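PDB 2WBN: terminase, large subunit from Bacillus phage spp1, which drives viral DNA into empty capsids as an ATP-powered motor and, through the nuclease domain described here, cuts the genome to start and end packaging. Local coordinates for residues Gly54-Tyr59 / Ile109-Glu114; Gly60-Ala65 / Asp188-Asp193; Glu131-Gly136 / Ala198-Met203; Ala65-His70 / Asp193-Ala198. One frame throughout, in Å; residues are numbered along the deposited sequence.

The nuclease domain illustrates how a central sheet and one covering helix can assemble a two-metal site from distant parts of a chain. Interaction 1 pairs two parallel strands with Asp56 and Asp111 at or just beyond their C-terminal ends; interaction 2 brings His190, at the start of helix 190-198, against Asp62, Pro63 and Ala65, by strand 64-72, the neighbour of strand 51-56. The same helix and strand continue into interaction 4, which shares Ala65 and Asp193. A hydrogen bond of 2.7 Å between Tyr197 OH and Asp56 OD2 ties interaction 4 to interaction 1. Interaction 3, its centre about 17 Å from that of interaction 2, fastens the chain beyond the helix to edge strand 130-132.

Interaction 1 (Gly54-Tyr59 / Ile109-Glu114); sequences GLDFGY and IADSSE
The edge of the Phe57 ring meets the carbonyl of Asp111, whose O lies in the ring plane 3.3 Å from CE1, while Leu55 CG of its own segment covers one face toward the rim. Ala110 CB and Glu114 CB approach the ring obliquely, and helix 115-124 adds further packing through Ile118 and Leu121. The Glu114 carboxylate runs past Phe57 in the opposite sense, its plane turned 26° from the ring. Its OE2 sits 2.8 Å from Gly58 O, two acceptors facing each other, while OE1 is bonded to Ser117.

Strands 51-56 and 108-110 pair in parallel next to this cluster: Leu55 N donates to Ile109 O, and Asp111 N returns a nearly straight bond of 2.8 Å to Leu55 O. The pairing brings the carboxylates of Asp56 and Asp111 together at a slant, their planes within 20° of parallel, with OD1 of Asp56 3.8 Å from OD2 of Asp111. Each is locked by an Asx turn: Asp56 OD1 accepts from Gly58 N, and Asp111 OD1 from Ser113 N, with Ser113 OG as a second donor. Asp111 OD2 spends its anti lone pair on Phe57 N at 3.2 Å, and Asp56 OD2 is bonded to Tyr197.

Both aspartates are manganese ligands. Their close approach of like charges is one that a bound cation would probably relieve, consistent with a scaffold that holds both carboxylates ready for metal.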
loop_
_atom_site.group_PDB
_atom_site.type_symbol
_atom_site.label_atom_id
_atom_site.label_comp_id
_atom_site.label_asym_id
_atom_site.label_seq_id
_atom_site.Cartn_x
_atom_site.Cartn_y
_atom_site.Cartn_z
ATOM N N GLY A 54 -0.805 -4.398 2.950
ATOM C CA GLY A 54 -0.319 -4.873 1.658
ATOM C C GLY A 54 1.194 -4.966 1.609
ATOM O O GLY A 54 1.897 -4.319 2.387
ATOM N N LEU A 55 1.695 -5.791 0.702
ATOM C CA LEU A 55 3.131 -6.008 0.599
ATOM C C LEU A 55 3.502 -6.256 -0.841
ATOM O O LEU A 55 2.940 -7.139 -1.485
ATOM C CB LEU A 55 3.558 -7.191 1.472
ATOM C CG LEU A 55 5.025 -7.614 1.358
ATOM C CD1 LEU A 55 5.971 -6.504 1.767
ATOM C CD2 LEU A 55 5.262 -8.854 2.193
ATOM N N ASP A 56 4.430 -5.451 -1.343
ATOM C CA ASP A 56 5.076 -5.686 -2.593
ATOM C C ASP A 56 6.527 -6.072 -2.304
ATOM O O ASP A 56 7.184 -5.410 -1.518
ATOM C CB ASP A 56 5.018 -4.455 -3.488
ATOM C CG ASP A 56 5.519 -4.756 -4.893
ATOM O OD1 ASP A 56 6.754 -4.900 -5.076
ATOM O OD2 ASP A 56 4.681 -4.912 -5.808
ATOM N N PHE A 57 7.011 -7.136 -2.939
ATOM C CA PHE A 57 8.321 -7.702 -2.609
ATOM C C PHE A 57 9.521 -6.998 -3.223
ATOM O O PHE A 57 10.663 -7.239 -2.809
ATOM C CB PHE A 57 8.360 -9.188 -2.964
ATOM C CG PHE A 57 7.531 -10.040 -2.053
ATOM C CD1 PHE A 57 6.347 -10.598 -2.494
ATOM C CD2 PHE A 57 7.920 -10.248 -0.731
ATOM C CE1 PHE A 57 5.559 -11.377 -1.638
ATOM C CE2 PHE A 57 7.146 -11.016 0.128
ATOM C CZ PHE A 57 5.957 -11.575 -0.326
ATOM N N GLY A 58 9.285 -6.137 -4.204
ATOM C CA GLY A 58 10.398 -5.530 -4.916
ATOM C C GLY A 58 10.928 -6.525 -5.933
ATOM O O GLY A 58 10.635 -7.711 -5.873
ATOM N N TYR A 59 11.703 -6.021 -6.858
ATOM C CA TYR A 59 12.214 -6.779 -7.966
ATOM C C TYR A 59 13.219 -5.868 -8.661
ATOM O O TYR A 59 12.937 -4.690 -8.914
ATOM C CB TYR A 59 11.084 -7.181 -8.913
ATOM C CG TYR A 59 11.548 -7.941 -10.139
ATOM C CD1 TYR A 59 12.268 -9.111 -10.018
ATOM C CD2 TYR A 59 11.267 -7.479 -11.422
ATOM C CE1 TYR A 59 12.711 -9.797 -11.141
ATOM C CE2 TYR A 59 11.703 -8.174 -12.558
ATOM C CZ TYR A 59 12.413 -9.326 -12.413
ATOM O OH TYR A 59 12.847 -10.012 -13.539
ATOM N N ILE A 109 -1.942 -8.900 2.519
ATOM C CA ILE A 109 -2.143 -9.333 1.149
ATOM C C ILE A 109 -0.882 -8.965 0.395
ATOM O O ILE A 109 -0.469 -7.794 0.384
ATOM C CB ILE A 109 -3.406 -8.725 0.490
ATOM C CG1 ILE A 109 -4.663 -9.090 1.302
ATOM C CG2 ILE A 109 -3.579 -9.280 -0.917
ATOM C CD1 ILE A 109 -6.000 -8.574 0.712
ATOM N N ALA A 110 -0.253 -9.973 -0.212
ATOM C CA ALA A 110 1.051 -9.811 -0.803
ATOM C C ALA A 110 1.091 -10.070 -2.293
ATOM O O ALA A 110 0.426 -10.959 -2.817
ATOM C CB ALA A 110 2.077 -10.717 -0.094
ATOM N N ASP A 111 1.921 -9.263 -2.947
ATOM C CA ASP A 111 2.436 -9.460 -4.300
ATOM C C ASP A 111 2.575 -10.940 -4.672
ATOM O O ASP A 111 3.490 -11.615 -4.216
ATOM C CB ASP A 111 3.789 -8.707 -4.333
ATOM C CG ASP A 111 4.638 -8.959 -5.577
ATOM O OD1 ASP A 111 4.143 -9.486 -6.602
ATOM O OD2 ASP A 111 5.856 -8.590 -5.501
ATOM N N SER A 112 1.668 -11.429 -5.524
ATOM C CA SER A 112 1.585 -12.858 -5.823
ATOM C C SER A 112 2.634 -13.323 -6.848
ATOM O O SER A 112 2.701 -14.502 -7.137
ATOM C CB SER A 112 0.171 -13.249 -6.282
ATOM O OG SER A 112 -0.152 -12.669 -7.532
ATOM N N SER A 113 3.461 -12.408 -7.371
ATOM C CA SER A 113 4.523 -12.776 -8.320
ATOM C C SER A 113 5.685 -13.520 -7.652
ATOM O O SER A 113 6.516 -14.124 -8.342
ATOM C CB SER A 113 5.078 -11.531 -9.040
ATOM O OG SER A 113 5.895 -10.762 -8.182
ATOM N N GLU A 114 5.730 -13.504 -6.324
ATOM C CA GLU A 114 6.774 -14.185 -5.566
ATOM C C GLU A 114 6.147 -15.225 -4.616
ATOM O O GLU A 114 6.156 -15.049 -3.392
ATOM C CB GLU A 114 7.601 -13.150 -4.800
ATOM C CG GLU A 114 8.280 -12.112 -5.714
ATOM C CD GLU A 114 9.490 -11.421 -5.072
ATOM O OE1 GLU A 114 10.047 -11.927 -4.065
ATOM O OE2 GLU A 114 9.903 -10.373 -5.594
#

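Interaction 2 (Gly60-Ala65 / Asp188-Asp193)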
loop_
_atom_site.group_PDB
_atom_site.type_symbol
_atom_site.label_atom_id
_atom_site.label_comp_id
_atom_site.label_asym_id
_atom_site.label_seq_id
_atom_site.Cartn_x
_atom_site.Cartn_y
_atom_site.Cartn_z
ATOM N N GLY A 60 14.404 -6.404 -8.943
ATOM C CA GLY A 60 15.498 -5.611 -9.492
ATOM C C GLY A 60 15.827 -4.540 -8.470
ATOM O O GLY A 60 15.931 -4.844 -7.277
ATOM N N PRO A 61 15.950 -3.277 -8.916
ATOM C CA PRO A 61 16.265 -2.198 -7.987
ATOM C C PRO A 61 15.080 -1.714 -7.157
ATOM O O PRO A 61 15.277 -0.937 -6.223
ATOM C CB PRO A 61 16.718 -1.072 -8.921
ATOM C CG PRO A 61 15.860 -1.270 -10.147
ATOM C CD PRO A 61 15.687 -2.766 -10.281
ATOM N N ASP A 62 13.868 -2.161 -7.497
ATOM C CA ASP A 62 12.650 -1.722 -6.819
ATOM C C ASP A 62 12.566 -2.268 -5.396
ATOM O O ASP A 62 12.981 -3.420 -5.144
ATOM C CB ASP A 62 11.434 -2.128 -7.629
ATOM C CG ASP A 62 11.374 -1.403 -8.944
ATOM O OD1 ASP A 62 12.270 -0.548 -9.193
ATOM O OD2 ASP A 62 10.449 -1.659 -9.708
ATOM N N PRO A 63 12.106 -1.425 -4.451
ATOM C CA PRO A 63 12.103 -1.829 -3.054
ATOM C C PRO A 63 10.930 -2.710 -2.665
ATOM O O PRO A 63 9.847 -2.627 -3.249
ATOM C CB PRO A 63 11.983 -0.501 -2.305
ATOM C CG PRO A 63 11.146 0.345 -3.218
ATOM C CD PRO A 63 11.510 -0.092 -4.634
ATOM N N LEU A 64 11.139 -3.493 -1.620
ATOM C CA LEU A 64 10.028 -4.091 -0.907
ATOM C C LEU A 64 9.264 -2.929 -0.256
ATOM O O LEU A 64 9.879 -1.979 0.238
ATOM C CB LEU A 64 10.542 -5.082 0.142
ATOM C CG LEU A 64 9.520 -5.644 1.155
ATOM C CD1 LEU A 64 9.983 -7.071 1.544
ATOM C CD2 LEU A 64 9.389 -4.763 2.402
ATOM N N ALA A 65 7.941 -2.979 -0.298
ATOM C CA ALA A 65 7.089 -1.947 0.320
ATOM C C ALA A 65 5.932 -2.605 1.068
ATOM O O ALA A 65 5.076 -3.272 0.456
ATOM C CB ALA A 65 6.576 -0.988 -0.731
ATOM N N ASP A 188 8.227 4.628 -9.238
ATOM C CA ASP A 188 8.126 5.415 -7.972
ATOM C C ASP A 188 6.710 5.223 -7.376
ATOM O O ASP A 188 6.087 6.163 -6.898
ATOM C CB ASP A 188 8.442 6.917 -8.209
ATOM C CG ASP A 188 9.877 7.178 -8.716
ATOM O OD1 ASP A 188 10.762 6.307 -8.578
ATOM O OD2 ASP A 188 10.115 8.267 -9.290
ATOM N N ASN A 189 6.221 3.982 -7.402
ATOM C CA ASN A 189 4.817 3.668 -7.108
ATOM C C ASN A 189 4.694 2.417 -6.268
ATOM O O ASN A 189 3.659 1.759 -6.250
ATOM C CB ASN A 189 4.044 3.462 -8.416
ATOM C CG ASN A 189 4.498 2.212 -9.163
ATOM O OD1 ASN A 189 5.659 1.768 -9.032
ATOM N ND2 ASN A 189 3.591 1.632 -9.942
ATOM N N HIS A 190 5.752 2.096 -5.536
ATOM C CA HIS A 190 5.825 0.815 -4.837
ATOM C C HIS A 190 4.832 0.715 -3.674
ATOM O O HIS A 190 4.220 -0.355 -3.451
ATOM C CB HIS A 190 7.285 0.575 -4.418
ATOM C CG HIS A 190 8.247 0.981 -5.493
ATOM N ND1 HIS A 190 8.355 0.294 -6.680
ATOM C CD2 HIS A 190 9.045 2.069 -5.619
ATOM C CE1 HIS A 190 9.216 0.908 -7.471
ATOM N NE2 HIS A 190 9.658 1.983 -6.846
ATOM N N THR A 191 4.631 1.823 -2.950
ATOM C CA THR A 191 3.638 1.847 -1.886
ATOM C C THR A 191 2.209 1.928 -2.436
ATOM O O THR A 191 1.263 1.526 -1.760
ATOM C CB THR A 191 3.815 3.035 -0.891
ATOM O OG1 THR A 191 3.576 4.278 -1.568
ATOM C CG2 THR A 191 5.208 3.029 -0.269
ATOM N N ILE A 192 2.052 2.456 -3.641
ATOM C CA ILE A 192 0.731 2.510 -4.287
ATOM C C ILE A 192 0.316 1.093 -4.694
ATOM O O ILE A 192 -0.817 0.673 -4.459
ATOM C CB ILE A 192 0.722 3.427 -5.520
ATOM C CG1 ILE A 192 1.236 4.833 -5.177
ATOM C CG2 ILE A 192 -0.705 3.581 -6.060
ATOM C CD1 ILE A 192 1.367 5.760 -6.369
ATOM N N ASP A 193 1.242 0.352 -5.295
ATOM C CA ASP A 193 1.014 -1.078 -5.568
ATOM C C ASP A 193 0.652 -1.841 -4.306
ATOM O O ASP A 193 -0.329 -2.566 -4.299
ATOM C CB ASP A 193 2.248 -1.717 -6.209
ATOM C CG ASP A 193 2.420 -1.332 -7.674
ATOM O OD1 ASP A 193 1.437 -0.891 -8.303
ATOM O OD2 ASP A 193 3.542 -1.484 -8.197
HETATM O O HOH W 1 8.190 -2.063 -8.500
#
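A manganese ligand of the nuclease site, His190 in the first turn of helix 190-198, is cradled here by Asp62 and Pro63, near the start of strand 64-72. Pro63 CD stands over the centre of the imidazole, 3.4 Å from the ring centroid and 11° off its normal, a textbook CH-pi contact. Pro63 CG follows alongside, 3.6 Å from CD2 of the same ring.

Asp62 comes in at about a right angle to the histidine, its CG 3.5 Å from His190 CE1 and its carboxylate turned 51° to the ring. The polar link between the two runs through a water in the plane of the imidazole: it donates to Asp62 OD2 at 2.6 Å and lies 3.0 Å from His190 ND1. Farther along, Ala65 CB fits against the start of the helix, 3.7 Å from His190 O, and meets Thr191 CG2 at 4.3 Å. Glu166 of helix 161-169 serves the same turn, accepting from Thr191 OG1 and, weakly, from His190 N.

The ring is thus held in two ways, by the proline over one face and by the water at its edge, which together probably limit rotation about the CB-CG bond. Asp62 is placed like a second-shell residue and may help orient His190 through this one water, without touching its nitrogen directly.

Interaction 3 (Glu131-Gly136 / Ala198-Met203); sequences EGAKKG and AFERDM
Glu200 OE2 is gripped by donors from both segments: Lys134 N reaches its syn lone pair at 2.7 Å, and Arg201 NE, from the next residue along, meets the anti side at 2.6 Å. Arg201 NH2 adds a weak third bond. The other oxygen, OE1, takes Lys135 N at 3.0 Å, so the carboxylate spans two successive backbone amides beyond strand 130-132. Reaching them depends on the first torsion of Glu200, which sets CG between the backbone N and the carbonyl carbon (chi1 70°), with the chain extended from there.

A second carboxylate completes the network. Arg201 turns the end of its guanidinium to Glu131, NH1 and NH2 both converging on OE2 from one face of the carboxylate, the NH2 bond measuring 3.0 Å. Glu131 OE2 lies almost in the guanidinium plane, yet the two flat groups are twisted 65° apart. Lys134 passes across the arginine at about a right angle, its CD 3.6 Å above the centre of the guanidinium, and then bends so that NZ joins Glu131 OE2 as well, in a weak bond. Lys135 runs alongside Glu200 in the opposite sense and brings NZ 3.6 Å from SE of Met203, a selenomethionine.

The network ties the chain that follows helix 190-198 to strand 130-132, at one edge of the sheet, and the loop after it; Ile109 of the neighbouring strand touches both Glu200 and Arg201. Lys134 NZ and Arg201 NH2 come within 3.6 Å, a like-charge approach that their shared Glu131 oxygen probably offsets.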
loop_
_atom_site.group_PDB
_atom_site.type_symbol
_atom_site.label_atom_id
_atom_site.label_comp_id
_atom_site.label_asym_id
_atom_site.label_seq_id
_atom_site.Cartn_x
_atom_site.Cartn_y
_atom_site.Cartn_z
ATOM N N GLU A 131 -1.310 -13.789 2.790
ATOM C CA GLU A 131 -1.788 -14.518 1.623
ATOM C C GLU A 131 -1.526 -13.756 0.332
ATOM O O GLU A 131 -1.397 -12.531 0.327
ATOM C CB GLU A 131 -3.266 -14.907 1.759
ATOM C CG GLU A 131 -4.277 -13.791 1.556
ATOM C CD GLU A 131 -5.701 -14.272 1.819
ATOM O OE1 GLU A 131 -6.107 -14.297 3.000
ATOM O OE2 GLU A 131 -6.410 -14.632 0.849
ATOM N N GLY A 132 -1.415 -14.508 -0.760
ATOM C CA GLY A 132 -1.204 -13.930 -2.068
ATOM C C GLY A 132 -2.400 -13.101 -2.489
ATOM O O GLY A 132 -3.549 -13.470 -2.201
ATOM N N ALA A 133 -2.133 -11.965 -3.136
ATOM C CA ALA A 133 -3.179 -11.198 -3.789
ATOM C C ALA A 133 -3.877 -12.105 -4.794
ATOM O O ALA A 133 -3.225 -12.728 -5.617
ATOM C CB ALA A 133 -2.603 -9.987 -4.497
ATOM N N LYS A 134 -5.202 -12.174 -4.700
ATOM C CA LYS A 134 -6.017 -12.971 -5.617
ATOM C C LYS A 134 -6.126 -12.324 -6.994
ATOM O O LYS A 134 -6.186 -13.026 -8.009
ATOM C CB LYS A 134 -7.420 -13.202 -5.036
ATOM C CG LYS A 134 -7.443 -14.193 -3.878
ATOM C CD LYS A 134 -8.827 -14.303 -3.242
ATOM C CE LYS A 134 -8.960 -15.587 -2.412
ATOM N NZ LYS A 134 -7.828 -15.727 -1.436
ATOM N N LYS A 135 -6.154 -10.995 -7.034
ATOM C CA LYS A 135 -6.327 -10.293 -8.299
ATOM C C LYS A 135 -5.050 -10.347 -9.125
ATOM O O LYS A 135 -3.956 -10.481 -8.584
ATOM C CB LYS A 135 -6.771 -8.851 -8.079
ATOM C CG LYS A 135 -8.240 -8.700 -7.693
ATOM C CD LYS A 135 -8.664 -7.254 -7.847
ATOM C CE LYS A 135 -10.138 -7.023 -7.557
ATOM N NZ LYS A 135 -10.357 -5.553 -7.556
ATOM N N GLY A 136 -5.216 -10.255 -10.443
ATOM C CA GLY A 136 -4.130 -10.477 -11.389
ATOM C C GLY A 136 -3.563 -9.190 -11.945
ATOM O O GLY A 136 -3.907 -8.114 -11.476
ATOM N N ALA A 198 -3.575 -4.341 -0.658
ATOM C CA ALA A 198 -4.181 -4.295 0.672
ATOM C C ALA A 198 -5.701 -4.145 0.610
ATOM O O ALA A 198 -6.409 -4.696 1.454
ATOM C CB ALA A 198 -3.573 -3.160 1.500
ATOM N N PHE A 199 -6.183 -3.387 -0.376
ATOM C CA PHE A 199 -7.616 -3.115 -0.556
ATOM C C PHE A 199 -8.311 -3.906 -1.664
ATOM O O PHE A 199 -9.455 -3.595 -2.008
ATOM C CB PHE A 199 -7.812 -1.632 -0.826
ATOM C CG PHE A 199 -7.646 -0.799 0.392
ATOM C CD1 PHE A 199 -6.418 -0.244 0.703
ATOM C CD2 PHE A 199 -8.699 -0.637 1.275
ATOM C CE1 PHE A 199 -6.259 0.521 1.861
ATOM C CE2 PHE A 199 -8.540 0.119 2.423
ATOM C CZ PHE A 199 -7.320 0.680 2.717
ATOM N N GLU A 200 -7.659 -4.930 -2.215
ATOM C CA GLU A 200 -8.260 -5.651 -3.347
ATOM C C GLU A 200 -9.625 -6.273 -3.020
ATOM O O GLU A 200 -10.484 -6.347 -3.890
ATOM C CB GLU A 200 -7.297 -6.697 -3.939
ATOM C CG GLU A 200 -7.031 -7.905 -3.059
ATOM C CD GLU A 200 -6.430 -9.084 -3.825
ATOM O OE1 GLU A 200 -5.886 -8.909 -4.937
ATOM O OE2 GLU A 200 -6.515 -10.207 -3.300
ATOM N N ARG A 201 -9.826 -6.713 -1.777
ATOM C CA ARG A 201 -11.091 -7.374 -1.389
ATOM C C ARG A 201 -12.211 -6.381 -1.077
ATOM O O ARG A 201 -13.340 -6.794 -0.821
ATOM C CB ARG A 201 -10.915 -8.281 -0.161
ATOM C CG ARG A 201 -9.691 -9.201 -0.162
ATOM C CD ARG A 201 -9.663 -10.149 -1.352
ATOM N NE ARG A 201 -8.354 -10.793 -1.497
ATOM C CZ ARG A 201 -7.905 -11.800 -0.745
ATOM N NH1 ARG A 201 -8.660 -12.321 0.220
ATOM N NH2 ARG A 201 -6.691 -12.305 -0.975
ATOM N N ASP A 202 -11.911 -5.084 -1.071
ATOM C CA ASP A 202 -12.909 -4.085 -0.702
ATOM C C ASP A 202 -13.523 -3.392 -1.910
ATOM O O ASP A 202 -14.344 -2.505 -1.753
ATOM C CB ASP A 202 -12.280 -3.055 0.223
ATOM C CG ASP A 202 -11.868 -3.649 1.545
ATOM O OD1 ASP A 202 -10.651 -3.817 1.781
ATOM O OD2 ASP A 202 -12.766 -3.939 2.364
HETATM N N MSE A 203 -13.152 -3.819 -3.115
HETATM C CA MSE A 203 -13.499 -3.069 -4.317
HETATM C C MSE A 203 -14.717 -3.650 -5.041
HETATM O O MSE A 203 -15.177 -4.744 -4.711
HETATM C CB MSE A 203 -12.299 -2.999 -5.243
HETATM C CG MSE A 203 -11.042 -2.540 -4.541
HETATM SE SE MSE A 203 -9.532 -2.610 -5.723
HETATM C CE MSE A 203 -8.182 -1.780 -4.563
#

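Interaction 4 (Ala65-His70 / Asp193-Ala198); sequences AFVRWH and DATRYA
Strand 65-70 and helix 193-198 pass within 7.9 Å of each other, their axes crossing at -50°, and Val67 and Ala194 have the nearest CA atoms. Val67 carries much of the packing: its CG2 lies 3.6 Å from Thr195 N and 3.8 Å from Ala194 CB, and extends toward Ala198 CB, while CG1 also touches Ala194. The small methyl of Ala194 settles against the strand backbone, 3.4 Å from Ala65 O, which probably lets the helix ride close to the sheet.

Trp69 closes the other end, crossing Thr195 at about a right angle. The threonine straddles the rim of the indole: CG2 stands 3.3 Å above the ring plane, off toward the rim, whereas OG1 stays near the plane at the edge. Thr195 OG1 is beside its own backbone N (chi1 -58°), which lets it bond to Thr191 O one turn back and also receive a weak, bent bond of 3.0 Å from Trp69 NE1. Val67 CG2 also lies in the indole plane, beside NE1, and Phe199 meets Trp69 edge-to-face.

Away from the strand, other groups of the helix meet metal-ligand residues. Arg196 NH2 makes a salt bridge with OD1 of the manganese ligand Asp193, the carboxylate oxygen being met from above its plane, and Tyr197 OH bonds to Asp56. A helix laid across a mixed central sheet, largely apolar toward the strand and bearing an acidic metal ligand near its N-terminal end, fits the RNase H-like fold of terminase nuclease domains.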
loop_
_atom_site.group_PDB
_atom_site.type_symbol
_atom_site.label_atom_id
_atom_site.label_comp_id
_atom_site.label_asym_id
_atom_site.label_seq_id
_atom_site.Cartn_x
_atom_site.Cartn_y
_atom_site.Cartn_z
ATOM N N ALA A 65 7.941 -2.979 -0.298
ATOM C CA ALA A 65 7.089 -1.947 0.320
ATOM C C ALA A 65 5.932 -2.605 1.068
ATOM O O ALA A 65 5.076 -3.272 0.456
ATOM C CB ALA A 65 6.576 -0.988 -0.731
ATOM N N PHE A 66 5.981 -2.490 2.399
ATOM C CA PHE A 66 4.901 -2.905 3.289
ATOM C C PHE A 66 4.075 -1.677 3.682
ATOM O O PHE A 66 4.641 -0.655 4.083
ATOM C CB PHE A 66 5.471 -3.544 4.558
ATOM C CG PHE A 66 4.447 -3.792 5.627
ATOM C CD1 PHE A 66 3.617 -4.907 5.567
ATOM C CD2 PHE A 66 4.300 -2.910 6.682
ATOM C CE1 PHE A 66 2.669 -5.139 6.543
ATOM C CE2 PHE A 66 3.343 -3.130 7.666
ATOM C CZ PHE A 66 2.524 -4.240 7.594
ATOM N N VAL A 67 2.752 -1.773 3.571
ATOM C CA VAL A 67 1.865 -0.674 4.005
ATOM C C VAL A 67 0.788 -1.206 4.952
ATOM O O VAL A 67 0.322 -2.341 4.797
ATOM C CB VAL A 67 1.234 0.077 2.800
ATOM C CG1 VAL A 67 2.334 0.616 1.868
ATOM C CG2 VAL A 67 0.205 -0.823 2.016
ATOM N N ARG A 68 0.416 -0.374 5.933
ATOM C CA ARG A 68 -0.696 -0.621 6.835
ATOM C C ARG A 68 -1.596 0.621 6.857
ATOM O O ARG A 68 -1.114 1.725 7.107
ATOM C CB ARG A 68 -0.179 -0.925 8.232
ATOM C CG ARG A 68 -1.243 -1.114 9.325
ATOM C CD ARG A 68 -0.553 -1.197 10.699
ATOM N NE ARG A 68 -1.473 -1.396 11.834
ATOM C CZ ARG A 68 -1.907 -2.573 12.295
ATOM N NH1 ARG A 68 -1.546 -3.710 11.723
ATOM N NH2 ARG A 68 -2.739 -2.614 13.342
ATOM N N TRP A 69 -2.881 0.407 6.580
ATOM C CA TRP A 69 -3.900 1.459 6.505
ATOM C C TRP A 69 -5.107 1.116 7.373
ATOM O O TRP A 69 -5.352 -0.054 7.674
ATOM C CB TRP A 69 -4.432 1.537 5.087
ATOM C CG TRP A 69 -3.486 1.932 4.048
ATOM C CD1 TRP A 69 -2.605 1.120 3.373
ATOM C CD2 TRP A 69 -3.362 3.227 3.473
ATOM N NE1 TRP A 69 -1.907 1.859 2.447
ATOM C CE2 TRP A 69 -2.364 3.153 2.480
ATOM C CE3 TRP A 69 -3.966 4.458 3.726
ATOM C CZ2 TRP A 69 -1.971 4.265 1.740
ATOM C CZ3 TRP A 69 -3.577 5.556 2.993
ATOM C CH2 TRP A 69 -2.598 5.464 2.017
ATOM N N HIS A 70 -5.885 2.137 7.716
ATOM C CA HIS A 70 -7.214 1.971 8.283
ATOM C C HIS A 70 -8.250 2.434 7.268
ATOM O O HIS A 70 -8.065 3.451 6.586
ATOM C CB HIS A 70 -7.385 2.789 9.558
ATOM C CG HIS A 70 -8.808 2.856 10.035
ATOM N ND1 HIS A 70 -9.483 1.757 10.519
ATOM C CD2 HIS A 70 -9.689 3.884 10.080
ATOM C CE1 HIS A 70 -10.716 2.105 10.845
ATOM N NE2 HIS A 70 -10.865 3.394 10.595
ATOM N N ASP A 193 1.242 0.352 -5.295
ATOM C CA ASP A 193 1.014 -1.078 -5.568
ATOM C C ASP A 193 0.652 -1.841 -4.306
ATOM O O ASP A 193 -0.329 -2.566 -4.299
ATOM C CB ASP A 193 2.248 -1.717 -6.209
ATOM C CG ASP A 193 2.420 -1.332 -7.674
ATOM O OD1 ASP A 193 1.437 -0.891 -8.303
ATOM O OD2 ASP A 193 3.542 -1.484 -8.197
ATOM N N ALA A 194 1.423 -1.664 -3.239
ATOM C CA ALA A 194 1.144 -2.349 -1.970
ATOM C C ALA A 194 -0.231 -2.007 -1.422
ATOM O O ALA A 194 -0.917 -2.875 -0.882
ATOM C CB ALA A 194 2.217 -2.053 -0.938
ATOM N N THR A 195 -0.610 -0.728 -1.539
ATOM C CA THR A 195 -1.942 -0.281 -1.160
ATOM C C THR A 195 -3.069 -0.923 -1.988
ATOM O O THR A 195 -4.049 -1.380 -1.429
ATOM C CB THR A 195 -2.027 1.250 -1.247
ATOM O OG1 THR A 195 -1.019 1.797 -0.398
ATOM C CG2 THR A 195 -3.413 1.757 -0.801
ATOM N N ARG A 196 -2.938 -0.961 -3.308
ATOM C CA ARG A 196 -3.877 -1.741 -4.129
ATOM C C ARG A 196 -4.102 -3.164 -3.621
ATOM O O ARG A 196 -5.253 -3.597 -3.496
ATOM C CB ARG A 196 -3.395 -1.868 -5.551
ATOM C CG ARG A 196 -3.819 -0.785 -6.484
ATOM C CD ARG A 196 -3.755 -1.377 -7.885
ATOM N NE ARG A 196 -2.361 -1.699 -8.208
ATOM C CZ ARG A 196 -1.867 -2.910 -8.437
ATOM N NH1 ARG A 196 -2.629 -4.010 -8.398
ATOM N NH2 ARG A 196 -0.574 -3.020 -8.706
ATOM N N TYR A 197 -3.013 -3.903 -3.377
ATOM C CA TYR A 197 -3.144 -5.272 -2.869
ATOM C C TYR A 197 -3.930 -5.253 -1.562
ATOM O O TYR A 197 -4.843 -6.030 -1.391
ATOM C CB TYR A 197 -1.808 -5.965 -2.592
ATOM C CG TYR A 197 -0.762 -5.851 -3.665
ATOM C CD1 TYR A 197 -1.103 -5.838 -5.016
ATOM C CD2 TYR A 197 0.591 -5.796 -3.325
ATOM C CE1 TYR A 197 -0.125 -5.750 -5.996
ATOM C CE2 TYR A 197 1.561 -5.674 -4.274
ATOM C CZ TYR A 197 1.205 -5.666 -5.611
ATOM O OH TYR A 197 2.190 -5.572 -6.547
ATOM N N ALA A 198 -3.575 -4.341 -0.658
ATOM C CA ALA A 198 -4.181 -4.295 0.672
ATOM C C ALA A 198 -5.701 -4.145 0.610
ATOM O O ALA A 198 -6.409 -4.696 1.454
ATOM C CB ALA A 198 -3.573 -3.160 1.500
#